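Local atomic coordinates of succinate-semialdehyde dehydrogenase (PDB entry 4OGD), a protein that catalyses the oxidation of succinic semialdehyde to succinate, with NADP+ as its cofactor. Residues A[140-150]-A[437-447]; A[252-261]-A[300-308]. All coordinates share one frame; numbering follows the deposited sequence.

Overall arrangement
Contacts 1 and 2 sit on opposite sides of the chain's centre, their centres 29 Å apart and their nearest atoms about 11 Å apart. Contact 1 joins helix 136-148, which follows strand 124-128 of the Rossmann-type sheet, to the loop before strand 448-455. Contact 2, nested in sequence inside the loop that contact 1 closes, fastens the turn after helix 244-256 to the segment leading into helix 308-323. It borders the probable active site: Asn-258 and Gln-261 bind Asn-132, which, as in the family, probably lines the oxyanion hole. Contact 1 is tied to it loosely, by a long, weak ion pair of Arg-140 with Glu-229 of the ELGG motif, probably the general base as in relatives.

Contact 1 of 2, residues A[140-150]-A[437-447]; sequences RVFAPNFIVGN and ELSELGFTSFV
Arg-140 grips one carboxylate oxygen of Glu-437 side-on with two nitrogens. Arg-140 NE lies 2.8 Å from Glu-437 OE1, nearly along its C-O axis. Arg-140 NH2 lies 3.0 Å from the same Glu-437 OE1, above the carboxylate plane. Carboxylate and guanidinium are turned 77° apart, and a bend at chi3 brings the guanidinium round to the acid. The other oxygen, OE2 of Glu-437, rests against Val-141 CG1, while Leu-438 CD1 packs at 3.6 Å on Arg-140 CD, the two chains crossing nearly at right angles. Further along the helix, Phe-443 has CG anti to its backbone N (chi1 -173°), which lays CD1 against Pro-144 CB (3.8 Å) and sets Ile-147 CG2 at the ring edge, in plane. A water sits over the centre of one ring face. Val-148 CG2 meets Val-447 CG1 at 3.9 Å.

At the helix end, Asn-150 ND2 serves two acceptors: Phe-446 O, 3.0 Å from ND2, met from above the carbonyl plane, and Asn-145 OD1, met on a lone pair in an almost straight bond (177°). Asn-145 ND2 in turn donates to Val-141 O, fixing the amide's rotation. Gly-149, with positive phi, is the C' residue of the Schellman motif that ends this helix. Another water links Arg-140 O, Leu-438 N and Gly-442 O.

In the second shell, Phe-426 makes a cation-pi contact with Arg-140, Tyr-136 binds its NH1, and the backbone N atoms of Thr-122 and Gly-123 bind Asn-150 OD1. The buried charges of Arg-140 and Glu-437 would largely offset each other. Asn-145 OD1, Phe-446 O, Arg-140 O, Leu-438 N and Gly-442 O each have a bond, so the loop after strand 433-434 packs on helix 136-148 within the Rossmann-type domain with these polar atoms paired.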
loop_
_atom_site.group_PDB
_atom_site.type_symbol
_atom_site.label_atom_id
_atom_site.label_comp_id
_atom_site.label_asym_id
_atom_site.label_seq_id
_atom_site.Cartn_x
_atom_site.Cartn_y
_atom_site.Cartn_z
ATOM N N ARG A 140 -15.066 -7.039 -6.493
ATOM C CA ARG A 140 -14.249 -6.931 -5.281
ATOM C C ARG A 140 -13.720 -5.524 -5.076
ATOM O O ARG A 140 -13.544 -5.089 -3.939
ATOM C CB ARG A 140 -13.074 -7.922 -5.298
ATOM C CG ARG A 140 -13.482 -9.362 -5.014
ATOM C CD ARG A 140 -12.360 -10.228 -4.429
ATOM N NE ARG A 140 -11.036 -9.942 -4.961
ATOM C CZ ARG A 140 -10.071 -10.850 -5.116
ATOM N NH1 ARG A 140 -10.278 -12.124 -4.802
ATOM N NH2 ARG A 140 -8.900 -10.484 -5.611
ATOM N N VAL A 141 -13.454 -4.820 -6.171
ATOM C CA VAL A 141 -12.925 -3.464 -6.064
ATOM C C VAL A 141 -13.935 -2.382 -6.412
ATOM O O VAL A 141 -13.875 -1.292 -5.842
ATOM C CB VAL A 141 -11.622 -3.269 -6.877
ATOM C CG1 VAL A 141 -10.531 -4.133 -6.299
ATOM C CG2 VAL A 141 -11.830 -3.599 -8.341
ATOM N N PHE A 142 -14.871 -2.665 -7.323
ATOM C CA PHE A 142 -15.889 -1.667 -7.628
ATOM C C PHE A 142 -16.779 -1.368 -6.417
ATOM O O PHE A 142 -17.041 -0.200 -6.116
ATOM C CB PHE A 142 -16.753 -2.085 -8.824
ATOM C CG PHE A 142 -17.948 -1.203 -9.020
ATOM C CD1 PHE A 142 -17.791 0.096 -9.484
ATOM C CD2 PHE A 142 -19.221 -1.656 -8.702
ATOM C CE1 PHE A 142 -18.893 0.932 -9.645
ATOM C CE2 PHE A 142 -20.324 -0.819 -8.853
ATOM C CZ PHE A 142 -20.158 0.462 -9.327
ATOM N N ALA A 143 -17.259 -2.410 -5.739
ATOM C CA ALA A 143 -18.207 -2.200 -4.638
ATOM C C ALA A 143 -17.672 -1.251 -3.553
ATOM O O ALA A 143 -18.329 -0.256 -3.232
ATOM C CB ALA A 143 -18.684 -3.535 -4.034
ATOM N N PRO A 144 -16.473 -1.530 -2.997
ATOM C CA PRO A 144 -16.016 -0.601 -1.953
ATOM C C PRO A 144 -15.639 0.791 -2.472
ATOM O O PRO A 144 -15.912 1.791 -1.808
ATOM C CB PRO A 144 -14.787 -1.311 -1.365
ATOM C CG PRO A 144 -14.299 -2.190 -2.479
ATOM C CD PRO A 144 -15.553 -2.675 -3.152
ATOM N N ASN A 145 -15.020 0.875 -3.641
ATOM C CA ASN A 145 -14.670 2.184 -4.164
ATOM C C ASN A 145 -15.885 3.034 -4.530
ATOM O O ASN A 145 -15.892 4.245 -4.312
ATOM C CB ASN A 145 -13.675 2.065 -5.324
ATOM C CG ASN A 145 -12.266 1.750 -4.833
ATOM O OD1 ASN A 145 -11.609 2.597 -4.229
ATOM N ND2 ASN A 145 -11.807 0.524 -5.077
ATOM N N PHE A 146 -16.916 2.396 -5.070
ATOM C CA PHE A 146 -18.142 3.105 -5.405
ATOM C C PHE A 146 -18.772 3.677 -4.136
ATOM O O PHE A 146 -19.204 4.839 -4.107
ATOM C CB PHE A 146 -19.097 2.149 -6.110
ATOM C CG PHE A 146 -20.407 2.769 -6.515
ATOM C CD1 PHE A 146 -20.442 3.854 -7.382
ATOM C CD2 PHE A 146 -21.603 2.238 -6.052
ATOM C CE1 PHE A 146 -21.653 4.415 -7.765
ATOM C CE2 PHE A 146 -22.818 2.792 -6.431
ATOM C CZ PHE A 146 -22.839 3.883 -7.286
ATOM N N ILE A 147 -18.808 2.873 -3.078
ATOM C CA ILE A 147 -19.355 3.330 -1.804
ATOM C C ILE A 147 -18.615 4.562 -1.229
ATOM O O ILE A 147 -19.253 5.544 -0.848
ATOM C CB ILE A 147 -19.435 2.180 -0.775
ATOM C CG1 ILE A 147 -20.517 1.176 -1.196
ATOM C CG2 ILE A 147 -19.716 2.722 0.616
ATOM C CD1 ILE A 147 -21.910 1.801 -1.346
ATOM N N VAL A 148 -17.284 4.525 -1.178
ATOM C CA VAL A 148 -16.551 5.680 -0.636
ATOM C C VAL A 148 -16.642 6.899 -1.558
ATOM O O VAL A 148 -16.556 8.047 -1.102
ATOM C CB VAL A 148 -15.075 5.366 -0.291
ATOM C CG1 VAL A 148 -14.214 5.351 -1.538
ATOM C CG2 VAL A 148 -14.532 6.412 0.685
ATOM N N GLY A 149 -16.847 6.655 -2.850
ATOM C CA GLY A 149 -16.951 7.743 -3.810
ATOM C C GLY A 149 -15.738 7.936 -4.710
ATOM O O GLY A 149 -15.463 9.051 -5.138
ATOM N N ASN A 150 -15.005 6.861 -4.982
ATOM C CA ASN A 150 -13.924 6.882 -5.971
ATOM C C ASN A 150 -14.457 6.323 -7.279
ATOM O O ASN A 150 -14.681 5.106 -7.375
ATOM C CB ASN A 150 -12.753 5.977 -5.549
ATOM C CG ASN A 150 -11.977 6.501 -4.356
ATOM O OD1 ASN A 150 -11.907 7.695 -4.113
ATOM N ND2 ASN A 150 -11.369 5.588 -3.612
ATOM N N GLU A 437 -8.300 -7.516 -0.336
ATOM C CA GLU A 437 -9.614 -7.173 -0.874
ATOM C C GLU A 437 -10.702 -7.908 -0.099
ATOM O O GLU A 437 -10.435 -8.934 0.527
ATOM C CB GLU A 437 -9.679 -7.458 -2.385
ATOM C CG GLU A 437 -8.828 -6.460 -3.177
ATOM C CD GLU A 437 -8.809 -6.685 -4.679
ATOM O OE1 GLU A 437 -9.517 -7.585 -5.198
ATOM O OE2 GLU A 437 -8.078 -5.929 -5.356
ATOM N N LEU A 438 -11.920 -7.368 -0.141
ATOM C CA LEU A 438 -13.042 -7.865 0.670
ATOM C C LEU A 438 -12.828 -7.634 2.174
ATOM O O LEU A 438 -11.743 -7.213 2.600
ATOM C CB LEU A 438 -13.399 -9.330 0.340
ATOM C CG LEU A 438 -13.816 -9.575 -1.119
ATOM C CD1 LEU A 438 -14.081 -11.056 -1.368
ATOM C CD2 LEU A 438 -15.046 -8.739 -1.499
ATOM N N SER A 439 -13.874 -7.897 2.962
ATOM C CA SER A 439 -13.945 -7.510 4.383
ATOM C C SER A 439 -13.776 -6.002 4.559
ATOM O O SER A 439 -13.803 -5.246 3.582
ATOM C CB SER A 439 -12.936 -8.287 5.251
ATOM O OG SER A 439 -11.635 -7.710 5.215
ATOM N N GLU A 440 -13.605 -5.544 5.794
ATOM C CA GLU A 440 -13.372 -4.120 5.992
ATOM C C GLU A 440 -11.951 -3.751 5.573
ATOM O O GLU A 440 -11.687 -2.599 5.241
ATOM C CB GLU A 440 -13.641 -3.681 7.435
ATOM C CG GLU A 440 -13.695 -2.147 7.569
ATOM C CD GLU A 440 -14.111 -1.675 8.951
ATOM O OE1 GLU A 440 -14.289 -2.526 9.849
ATOM O OE2 GLU A 440 -14.262 -0.444 9.132
ATOM N N LEU A 441 -11.041 -4.724 5.588
ATOM C CA LEU A 441 -9.672 -4.458 5.143
ATOM C C LEU A 441 -9.663 -4.015 3.684
ATOM O O LEU A 441 -8.855 -3.179 3.280
ATOM C CB LEU A 441 -8.777 -5.686 5.328
ATOM C CG LEU A 441 -8.539 -6.152 6.765
ATOM C CD1 LEU A 441 -7.540 -7.310 6.816
ATOM C CD2 LEU A 441 -8.062 -4.997 7.649
ATOM N N GLY A 442 -10.572 -4.572 2.895
ATOM C CA GLY A 442 -10.655 -4.227 1.486
ATOM C C GLY A 442 -11.450 -2.961 1.201
ATOM O O GLY A 442 -11.688 -2.622 0.037
ATOM N N PHE A 443 -11.869 -2.262 2.252
ATOM C CA PHE A 443 -12.600 -1.015 2.077
ATOM C C PHE A 443 -11.677 0.208 2.050
ATOM O O PHE A 443 -11.999 1.213 1.414
ATOM C CB PHE A 443 -13.661 -0.853 3.178
ATOM C CG PHE A 443 -14.565 0.322 2.976
ATOM C CD1 PHE A 443 -15.589 0.261 2.045
ATOM C CD2 PHE A 443 -14.383 1.485 3.706
ATOM C CE1 PHE A 443 -16.424 1.335 1.845
ATOM C CE2 PHE A 443 -15.215 2.577 3.513
ATOM C CZ PHE A 443 -16.237 2.499 2.579
ATOM N N THR A 444 -10.536 0.134 2.730
ATOM C CA THR A 444 -9.736 1.345 2.956
ATOM C C THR A 444 -8.535 1.538 2.034
ATOM O O THR A 444 -7.786 2.497 2.204
ATOM C CB THR A 444 -9.256 1.430 4.404
ATOM O OG1 THR A 444 -8.618 0.199 4.748
ATOM C CG2 THR A 444 -10.433 1.680 5.348
ATOM N N SER A 445 -8.361 0.659 1.053
ATOM C CA SER A 445 -7.149 0.686 0.237
ATOM C C SER A 445 -6.898 2.030 -0.424
ATOM O O SER A 445 -5.758 2.497 -0.459
ATOM C CB SER A 445 -7.191 -0.395 -0.836
ATOM O OG SER A 445 -7.257 -1.669 -0.234
ATOM N N PHE A 446 -7.957 2.648 -0.939
ATOM C CA PHE A 446 -7.816 3.931 -1.622
ATOM C C PHE A 446 -8.624 5.040 -0.963
ATOM O O PHE A 446 -9.124 5.963 -1.626
ATOM C CB PHE A 446 -8.110 3.771 -3.117
ATOM C CG PHE A 446 -7.243 2.735 -3.777
ATOM C CD1 PHE A 446 -5.913 3.014 -4.065
ATOM C CD2 PHE A 446 -7.742 1.472 -4.062
ATOM C CE1 PHE A 446 -5.107 2.070 -4.656
ATOM C CE2 PHE A 446 -6.938 0.507 -4.655
ATOM C CZ PHE A 446 -5.613 0.804 -4.950
ATOM N N VAL A 447 -8.733 4.953 0.358
ATOM C CA VAL A 447 -9.346 6.032 1.122
ATOM C C VAL A 447 -8.273 6.886 1.767
ATOM O O VAL A 447 -7.188 6.399 2.114
ATOM C CB VAL A 447 -10.327 5.528 2.212
ATOM C CG1 VAL A 447 -11.286 4.485 1.648
ATOM C CG2 VAL A 447 -9.588 5.006 3.417
HETATM O O HOH W 1 -11.881 -4.949 -1.708
HETATM O O HOH W 2 -13.396 2.438 -0.414
HETATM O O HOH W 3 -10.830 2.148 -1.461
#

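Contact 2 of 2, residues A[252-261]-A[300-308]; sequences YFSRLYNAGQ and TTLAPLSSA
Thr-301 O is gripped by two donors, the phenol of Tyr-252 and a water. Tyr-252 OH donates to Thr-301 O at 2.6 Å, from above the carbonyl plane, with that oxygen near the plane of the phenol ring at its edge. The second hydrogen bond to Thr-301 O comes from a water that also donates to Leu-256 O, 2.8 Å from the water's oxygen, at the last turn of the helix. One face of the Tyr-252 ring carries Leu-256 CD1. Thr-301 OG1 finds its main partner in Lys-291 N.

Further along, Leu-305 CD2 rests on Ala-259 CB (3.6 Å), and Leu-302 CD1 approaches the same methyl, Ala-259 CB, at 4.1 Å, so Ala-259 is wedged between two leucine ends. At the far end of the contact, Ser-306 N donates to Gln-261 OE1 at 3.2 Å, in the carbonyl plane and on a lone pair. The glutamine chain, extended beyond CG (chi2 173°), passes obliquely across Leu-305, whose CD2 packs 3.7 Å from Gln-261 CD. A water accepts from Gln-261 NE2 and donates to Pro-304 O, bridging the amide to the backbone of the other segment. Gln-261 NE2 also donates to Asn-258 O at 3.1 Å, which fixes the amide's rotation and presents OE1 to Ser-306; Gln-261 N reaches Asn-258 O from the opposite face of its plane.

Behind this shell, Asn-258 ND2 binds Asn-132 O and Gln-261 O accepts from Asn-132 ND2, while Trp-131 touches Gln-261 and Ser-306. Asn-258 to Gln-261 read NAGQ, the start of the family's NAGQxC motif, whose cysteine is the usual nucleophile; Asn-132 lies in PWNFP, whose asparagine commonly lines the oxyanion hole. The turn that leads to the probable nucleophile, as in the family, is here packed on the segment before helix 308-323.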
loop_
_atom_site.group_PDB
_atom_site.type_symbol
_atom_site.label_atom_id
_atom_site.label_comp_id
_atom_site.label_asym_id
_atom_site.label_seq_id
_atom_site.Cartn_x
_atom_site.Cartn_y
_atom_site.Cartn_z
ATOM N N TYR A 252 -11.718 -32.780 -5.895
ATOM C CA TYR A 252 -12.053 -32.368 -7.256
ATOM C C TYR A 252 -12.150 -30.847 -7.330
ATOM O O TYR A 252 -11.509 -30.212 -8.167
ATOM C CB TYR A 252 -13.365 -33.009 -7.725
ATOM C CG TYR A 252 -13.555 -32.909 -9.221
ATOM C CD1 TYR A 252 -13.212 -33.965 -10.052
ATOM C CD2 TYR A 252 -14.054 -31.750 -9.804
ATOM C CE1 TYR A 252 -13.372 -33.878 -11.427
ATOM C CE2 TYR A 252 -14.210 -31.647 -11.174
ATOM C CZ TYR A 252 -13.871 -32.715 -11.978
ATOM O OH TYR A 252 -14.031 -32.613 -13.341
ATOM N N PHE A 253 -12.940 -30.267 -6.436
ATOM C CA PHE A 253 -13.044 -28.814 -6.366
ATOM C C PHE A 253 -11.677 -28.170 -6.167
ATOM O O PHE A 253 -11.340 -27.185 -6.835
ATOM C CB PHE A 253 -13.963 -28.385 -5.222
ATOM C CG PHE A 253 -13.831 -26.932 -4.863
ATOM C CD1 PHE A 253 -14.484 -25.959 -5.603
ATOM C CD2 PHE A 253 -13.030 -26.535 -3.799
ATOM C CE1 PHE A 253 -14.347 -24.615 -5.288
ATOM C CE2 PHE A 253 -12.885 -25.196 -3.482
ATOM C CZ PHE A 253 -13.542 -24.238 -4.220
ATOM N N SER A 254 -10.890 -28.726 -5.255
ATOM C CA SER A 254 -9.657 -28.055 -4.843
ATOM C C SER A 254 -8.663 -27.812 -5.961
ATOM O O SER A 254 -7.956 -26.805 -5.931
ATOM C CB SER A 254 -8.988 -28.793 -3.683
ATOM O OG SER A 254 -9.805 -28.697 -2.528
ATOM N N ARG A 255 -8.601 -28.712 -6.940
ATOM C CA ARG A 255 -7.655 -28.536 -8.043
ATOM C C ARG A 255 -8.298 -28.314 -9.411
ATOM O O ARG A 255 -7.687 -27.703 -10.289
ATOM C CB ARG A 255 -6.646 -29.693 -8.115
ATOM C CG ARG A 255 -5.472 -29.435 -9.077
ATOM C CD ARG A 255 -4.809 -28.082 -8.803
ATOM N NE ARG A 255 -3.615 -27.885 -9.619
ATOM C CZ ARG A 255 -3.374 -26.809 -10.362
ATOM N NH1 ARG A 255 -4.245 -25.806 -10.391
ATOM N NH2 ARG A 255 -2.255 -26.731 -11.076
ATOM N N LEU A 256 -9.529 -28.795 -9.593
ATOM C CA LEU A 256 -10.152 -28.788 -10.915
ATOM C C LEU A 256 -11.270 -27.762 -11.128
ATOM O O LEU A 256 -11.734 -27.581 -12.249
ATOM C CB LEU A 256 -10.638 -30.195 -11.287
ATOM C CG LEU A 256 -9.537 -31.258 -11.324
ATOM C CD1 LEU A 256 -10.128 -32.589 -11.713
ATOM C CD2 LEU A 256 -8.459 -30.873 -12.317
ATOM N N TYR A 257 -11.690 -27.088 -10.066
ATOM C CA TYR A 257 -12.628 -25.978 -10.216
ATOM C C TYR A 257 -12.010 -24.935 -11.142
ATOM O O TYR A 257 -10.817 -24.616 -11.023
ATOM C CB TYR A 257 -12.935 -25.380 -8.846
ATOM C CG TYR A 257 -13.764 -24.124 -8.874
ATOM C CD1 TYR A 257 -13.152 -22.877 -8.917
ATOM C CD2 TYR A 257 -15.149 -24.181 -8.821
ATOM C CE1 TYR A 257 -13.885 -21.727 -8.934
ATOM C CE2 TYR A 257 -15.905 -23.013 -8.833
ATOM C CZ TYR A 257 -15.257 -21.793 -8.893
ATOM O OH TYR A 257 -15.961 -20.612 -8.916
ATOM N N ASN A 258 -12.813 -24.425 -12.073
ATOM C CA ASN A 258 -12.357 -23.467 -13.086
ATOM C C ASN A 258 -11.175 -24.011 -13.887
ATOM O O ASN A 258 -10.292 -23.260 -14.307
ATOM C CB ASN A 258 -12.036 -22.098 -12.456
ATOM C CG ASN A 258 -12.192 -20.937 -13.439
ATOM O OD1 ASN A 258 -12.899 -21.033 -14.445
ATOM N ND2 ASN A 258 -11.540 -19.817 -13.131
ATOM N N ALA A 259 -11.174 -25.335 -14.069
ATOM C CA ALA A 259 -10.104 -26.068 -14.747
ATOM C C ALA A 259 -8.721 -25.767 -14.180
ATOM O O ALA A 259 -7.718 -25.827 -14.893
ATOM C CB ALA A 259 -10.145 -25.821 -16.277
ATOM N N GLY A 260 -8.672 -25.447 -12.891
ATOM C CA GLY A 260 -7.407 -25.195 -12.217
ATOM C C GLY A 260 -6.870 -23.792 -12.413
ATOM O O GLY A 260 -5.793 -23.468 -11.911
ATOM N N GLN A 261 -7.626 -22.957 -13.124
ATOM C CA GLN A 261 -7.189 -21.608 -13.461
ATOM C C GLN A 261 -7.554 -20.636 -12.341
ATOM O O GLN A 261 -8.286 -19.667 -12.551
ATOM C CB GLN A 261 -7.837 -21.178 -14.774
ATOM C CG GLN A 261 -7.593 -22.168 -15.920
ATOM C CD GLN A 261 -8.380 -21.799 -17.163
ATOM O OE1 GLN A 261 -7.811 -21.371 -18.173
ATOM N NE2 GLN A 261 -9.700 -21.952 -17.095
ATOM N N THR A 300 -21.296 -31.399 -17.816
ATOM C CA THR A 300 -19.868 -31.140 -17.985
ATOM C C THR A 300 -19.224 -30.704 -16.675
ATOM O O THR A 300 -19.716 -29.796 -16.003
ATOM C CB THR A 300 -19.625 -30.084 -19.061
ATOM O OG1 THR A 300 -20.201 -30.528 -20.300
ATOM C CG2 THR A 300 -18.135 -29.843 -19.252
ATOM N N THR A 301 -18.127 -31.357 -16.314
ATOM C CA THR A 301 -17.466 -31.066 -15.043
ATOM C C THR A 301 -16.011 -30.649 -15.241
ATOM O O THR A 301 -15.264 -30.487 -14.273
ATOM C CB THR A 301 -17.582 -32.244 -14.049
ATOM O OG1 THR A 301 -16.991 -33.424 -14.613
ATOM C CG2 THR A 301 -19.039 -32.522 -13.724
ATOM N N LEU A 302 -15.612 -30.469 -16.497
ATOM C CA LEU A 302 -14.310 -29.868 -16.789
ATOM C C LEU A 302 -14.400 -28.985 -18.031
ATOM O O LEU A 302 -14.720 -29.462 -19.124
ATOM C CB LEU A 302 -13.215 -30.929 -16.964
ATOM C CG LEU A 302 -11.815 -30.330 -17.134
ATOM C CD1 LEU A 302 -11.342 -29.676 -15.838
ATOM C CD2 LEU A 302 -10.824 -31.380 -17.591
ATOM N N ALA A 303 -14.118 -27.696 -17.854
ATOM C CA ALA A 303 -14.188 -26.711 -18.928
ATOM C C ALA A 303 -12.911 -26.711 -19.766
ATOM O O ALA A 303 -11.867 -27.184 -19.311
ATOM C CB ALA A 303 -14.431 -25.311 -18.330
ATOM N N PRO A 304 -12.993 -26.198 -21.005
ATOM C CA PRO A 304 -11.758 -25.945 -21.752
ATOM C C PRO A 304 -11.033 -24.777 -21.098
ATOM O O PRO A 304 -11.685 -23.979 -20.412
ATOM C CB PRO A 304 -12.267 -25.522 -23.129
ATOM C CG PRO A 304 -13.611 -24.892 -22.847
ATOM C CD PRO A 304 -14.189 -25.695 -21.714
ATOM N N LEU A 305 -9.725 -24.665 -21.302
ATOM C CA LEU A 305 -8.996 -23.501 -20.804
ATOM C C LEU A 305 -9.394 -22.253 -21.589
ATOM O O LEU A 305 -10.042 -22.346 -22.638
ATOM C CB LEU A 305 -7.484 -23.728 -20.850
ATOM C CG LEU A 305 -6.938 -24.941 -20.091
ATOM C CD1 LEU A 305 -5.417 -24.844 -19.950
ATOM C CD2 LEU A 305 -7.589 -25.090 -18.731
ATOM N N SER A 306 -8.988 -21.085 -21.101
ATOM C CA SER A 306 -9.530 -19.818 -21.594
ATOM C C SER A 306 -9.018 -19.337 -22.952
ATOM O O SER A 306 -9.629 -18.452 -23.559
ATOM C CB SER A 306 -9.303 -18.717 -20.558
ATOM O OG SER A 306 -7.917 -18.475 -20.404
ATOM N N SER A 307 -7.904 -19.891 -23.428
ATOM C CA SER A 307 -7.371 -19.498 -24.733
ATOM C C SER A 307 -6.453 -20.579 -25.287
ATOM O O SER A 307 -6.044 -21.481 -24.566
ATOM C CB SER A 307 -6.609 -18.171 -24.640
ATOM O OG SER A 307 -5.376 -18.330 -23.947
ATOM N N ALA A 308 -6.119 -20.479 -26.568
ATOM C CA ALA A 308 -5.186 -21.426 -27.164
ATOM C C ALA A 308 -3.816 -21.294 -26.510
ATOM O O ALA A 308 -3.141 -22.298 -26.268
ATOM C CB ALA A 308 -5.087 -21.199 -28.661
HETATM O O HOH W 4 -14.407 -28.302 -12.897
HETATM O O HOH W 5 -13.883 -26.627 -15.178
HETATM O O HOH W 6 -11.943 -21.631 -18.962
#